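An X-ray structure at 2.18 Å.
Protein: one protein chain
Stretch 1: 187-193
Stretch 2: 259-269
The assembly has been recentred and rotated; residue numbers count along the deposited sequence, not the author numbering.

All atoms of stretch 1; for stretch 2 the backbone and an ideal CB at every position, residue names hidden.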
# COMPACT_ATOMS: atom_id res chain seq x y z
N PHE A 187 21.09 -5.05 -16.33
CA PHE A 187 22.34 -5.07 -15.57
C PHE A 187 22.97 -3.71 -15.52
O PHE A 187 23.56 -3.41 -14.48
CB PHE A 187 23.35 -6.08 -16.11
CG PHE A 187 23.12 -7.48 -15.62
CD1 PHE A 187 21.87 -7.89 -15.17
CD2 PHE A 187 24.14 -8.41 -15.69
CE1 PHE A 187 21.66 -9.18 -14.72
CE2 PHE A 187 23.95 -9.70 -15.22
CZ PHE A 187 22.71 -10.09 -14.73
N CYS A 188 22.79 -2.86 -16.53
CA CYS A 188 23.40 -1.54 -16.41
C CYS A 188 22.55 -0.48 -15.74
O CYS A 188 23.06 0.34 -14.95
CB CYS A 188 23.72 -1.03 -17.82
SG CYS A 188 25.06 -1.84 -18.70
N SER A 189 21.29 -0.40 -16.12
CA SER A 189 20.32 0.62 -15.70
C SER A 189 20.62 1.82 -16.59
O SER A 189 21.73 1.93 -17.08
CB SER A 189 20.34 1.01 -14.21
OG SER A 189 21.24 2.10 -14.01
N PRO A 190 19.71 2.79 -16.68
CA PRO A 190 19.87 3.97 -17.47
C PRO A 190 20.97 4.86 -16.91
O PRO A 190 21.41 5.78 -17.61
CB PRO A 190 18.52 4.72 -17.42
CG PRO A 190 17.53 3.71 -16.94
CD PRO A 190 18.32 2.68 -16.14
N MET A 191 21.47 4.59 -15.70
CA MET A 191 22.52 5.42 -15.16
C MET A 191 23.85 5.01 -15.77
O MET A 191 24.75 5.81 -15.67
CB MET A 191 22.71 5.25 -13.66
CG MET A 191 21.71 5.85 -12.73
SD MET A 191 21.39 7.60 -13.06
CE MET A 191 19.87 7.36 -13.96
N ILE A 192 23.96 3.80 -16.29
CA ILE A 192 25.29 3.35 -16.71
C ILE A 192 25.34 3.38 -18.24
O ILE A 192 26.34 3.76 -18.82
CB ILE A 192 25.59 1.96 -16.12
CG1 ILE A 192 25.95 2.10 -14.62
CG2 ILE A 192 26.70 1.25 -16.89
CD1 ILE A 192 26.26 0.80 -13.90
N THR A 193 24.26 2.94 -18.85
CA THR A 193 24.20 2.90 -20.30
C THR A 193 22.88 3.35 -20.88
O THR A 193 21.82 2.98 -20.38
CB THR A 193 24.42 1.43 -20.78
OG1 THR A 193 25.76 1.00 -20.44
CG2 THR A 193 24.37 1.36 -22.30
N UNK A 259 16.55 7.23 -5.78
CA UNK A 259 17.93 7.05 -5.28
C UNK A 259 18.78 6.24 -6.27
O UNK A 259 19.86 5.78 -5.90
CB UNK A 259 17.91 6.35 -3.92
N UNK A 260 18.29 6.01 -7.49
CA UNK A 260 19.01 5.18 -8.45
C UNK A 260 20.45 5.67 -8.67
O UNK A 260 21.42 4.92 -8.76
CB UNK A 260 18.26 5.16 -9.78
N UNK A 261 20.60 6.99 -8.86
CA UNK A 261 21.95 7.49 -9.11
C UNK A 261 22.91 7.23 -7.95
O UNK A 261 24.04 6.78 -8.21
CB UNK A 261 21.90 8.99 -9.40
N UNK A 262 22.49 7.51 -6.70
CA UNK A 262 23.42 7.31 -5.58
C UNK A 262 23.61 5.85 -5.25
O UNK A 262 24.67 5.52 -4.73
CB UNK A 262 22.92 8.05 -4.34
N UNK A 263 22.67 4.99 -5.52
CA UNK A 263 22.79 3.55 -5.31
C UNK A 263 23.73 2.91 -6.36
O UNK A 263 24.67 2.18 -6.02
CB UNK A 263 21.41 2.90 -5.37
N UNK A 264 23.56 3.27 -7.62
CA UNK A 264 24.42 2.71 -8.67
C UNK A 264 25.90 3.09 -8.41
O UNK A 264 26.77 2.25 -8.62
CB UNK A 264 23.97 3.21 -10.05
N UNK A 265 26.15 4.32 -8.03
CA UNK A 265 27.49 4.77 -7.73
C UNK A 265 28.05 4.00 -6.54
O UNK A 265 29.14 3.47 -6.65
CB UNK A 265 27.50 6.27 -7.45
N UNK A 266 27.30 4.00 -5.45
CA UNK A 266 27.75 3.26 -4.27
C UNK A 266 27.92 1.78 -4.57
O UNK A 266 28.92 1.22 -4.12
CB UNK A 266 26.76 3.45 -3.12
N UNK A 267 27.00 1.18 -5.34
CA UNK A 267 27.17 -0.25 -5.64
C UNK A 267 28.34 -0.56 -6.55
O UNK A 267 28.97 -1.63 -6.39
CB UNK A 267 25.89 -0.80 -6.28
N UNK A 268 28.63 0.25 -7.55
CA UNK A 268 29.75 0.11 -8.48
C UNK A 268 31.09 0.22 -7.74
O UNK A 268 32.02 -0.59 -7.91
CB UNK A 268 29.66 1.17 -9.58
N UNK A 269 31.19 1.20 -6.85
CA UNK A 269 32.37 1.45 -6.06
C UNK A 269 32.64 0.24 -5.14
O UNK A 269 33.77 -0.25 -5.16
CB UNK A 269 32.21 2.74 -5.25

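Stretch 1 is an irregular loop. Towards stretch 2 it offers the Met191 side chain, the CD1 end of Ile192, the CD edge of Pro190 and the hydroxyl of Ser189. No charged group lies among these, so the visible surface is mainly apolar.

Position 259 precedes the helix. Its ideal CB has nothing of stretch 1 within 5.5 Å, so the loop sets no preference. Small polar residues are common at such an N-cap. The deposited residue is Thr259. Its side chain makes no capping bond.

At position 260 the helix begins, and CA-to-CB points toward the loop. The ideal CB lies 4.6 Å from Met191 CG. Beyond it are Pro190 and Ser189, so a branched or flexible apolar side chain would suit: Leu, Ile or Met. The residue is Leu260, with chi1 t and chi2 p. Its CG packs 3.6 Å from Met191 CG. CD2 comes to 4.2 Å from Pro190 CD, and CD1 to 4.1 Å from Ser189 OG.

Position 261 points sideways. The ideal CB is 3.9 Å from Met191 SD. A plain methylene or methyl at CB packs against this sulfur, and the rest of the side chain can turn elsewhere. Ala, Ser, Asn or Gln could all serve. The residue is Asn261. The contact is through its CB, 3.9 Å from Met191 SD; the amide makes no hydrogen bond to the loop.

Position 262 points away, and 263 is out of reach. Stretch 1 discriminates at neither, so any helix-compatible residue would do. They hold Ile262 and Arg263. Arg263 NE donates to Thr259 OG1 at 2.9 Å.

Position 264 lies one turn beyond 260 and also points toward the loop. Its ideal CB is 4.3 Å from Met191 CB, 4.9 Å from Ser189 OG and 5.1 Å from Ile192 CD1. A long, flexible apolar chain could reach along this surface; Met or Leu would suit. The residue is Met264, with all three chi angles m. Its CG lies 4.0 Å from Met191 CG and 3.7 Å from Ser189 OG. Its CE reaches 3.7 Å from both Ile192 CD1 and Cys188 O. Ser189 OG is already engaged within the loop: it donates to Cys188 O at 2.7 Å and accepts from Met191 N at 3.0 Å.

Position 265 points sideways, with no loop atom near its ideal CB; many residues would fit, and it is Lys265. Positions 266 and 267 are out of reach. Stretch 1 sets no preference, and they hold Ala266 and Glu267.

Position 268 points toward the loop again, but the visible contact is slight: its ideal CB has no loop atom within 5.5 Å. Ile192 CD1 alone would favour a small apolar side chain. Ser or Thr is also allowed, since either can bond to a carbonyl one turn back. It is Ser268. Its OG is 4.1 Å from Ile192 CD1 and donates to Met264 O at 2.8 Å.

Position 269 is out of reach, so many residues would fit; it carries Glu269.

Stretch 2 259-269: TLNIRMKAESE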
# COMPACT_ATOMS: atom_id res chain seq x y z
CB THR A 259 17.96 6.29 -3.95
OG1 THR A 259 17.16 5.08 -4.07
CG2 THR A 259 17.45 7.16 -2.81
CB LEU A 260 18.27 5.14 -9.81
CG LEU A 260 18.96 4.32 -10.92
CD1 LEU A 260 19.15 2.85 -10.53
CD2 LEU A 260 18.16 4.32 -12.24
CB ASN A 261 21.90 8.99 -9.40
CG ASN A 261 23.30 9.59 -9.55
OD1 ASN A 261 23.95 9.37 -10.56
ND2 ASN A 261 23.70 10.39 -8.57
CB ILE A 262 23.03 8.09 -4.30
CG1 ILE A 262 21.61 7.72 -3.85
CG2 ILE A 262 23.16 9.59 -4.57
CD1 ILE A 262 21.25 8.31 -2.49
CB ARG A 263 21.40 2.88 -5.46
CG ARG A 263 20.50 3.06 -4.25
CD ARG A 263 19.21 2.26 -4.30
NE ARG A 263 18.22 2.69 -5.28
CZ ARG A 263 18.06 2.14 -6.48
NH1 ARG A 263 18.83 1.11 -6.86
NH2 ARG A 263 17.08 2.59 -7.26
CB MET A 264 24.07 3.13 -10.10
CG MET A 264 22.73 2.61 -10.61
SD MET A 264 22.47 0.85 -10.32
CE MET A 264 23.72 0.06 -11.32
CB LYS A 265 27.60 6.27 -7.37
CG LYS A 265 27.17 7.10 -8.57
CD LYS A 265 27.32 8.61 -8.33
CE LYS A 265 27.51 9.26 -9.70
NZ LYS A 265 27.57 10.76 -9.57
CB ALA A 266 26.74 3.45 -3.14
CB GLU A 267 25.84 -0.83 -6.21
CG GLU A 267 24.76 -0.80 -5.14
CD GLU A 267 23.32 -0.95 -5.54
OE1 GLU A 267 23.03 -1.18 -6.73
OE2 GLU A 267 22.43 -0.83 -4.63
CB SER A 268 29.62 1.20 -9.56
OG SER A 268 28.48 0.86 -10.42
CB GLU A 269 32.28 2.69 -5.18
CG GLU A 269 32.22 3.97 -5.97
CD GLU A 269 31.66 5.18 -5.24
OE1 GLU A 269 31.72 6.29 -5.84
OE2 GLU A 269 31.03 5.07 -4.16
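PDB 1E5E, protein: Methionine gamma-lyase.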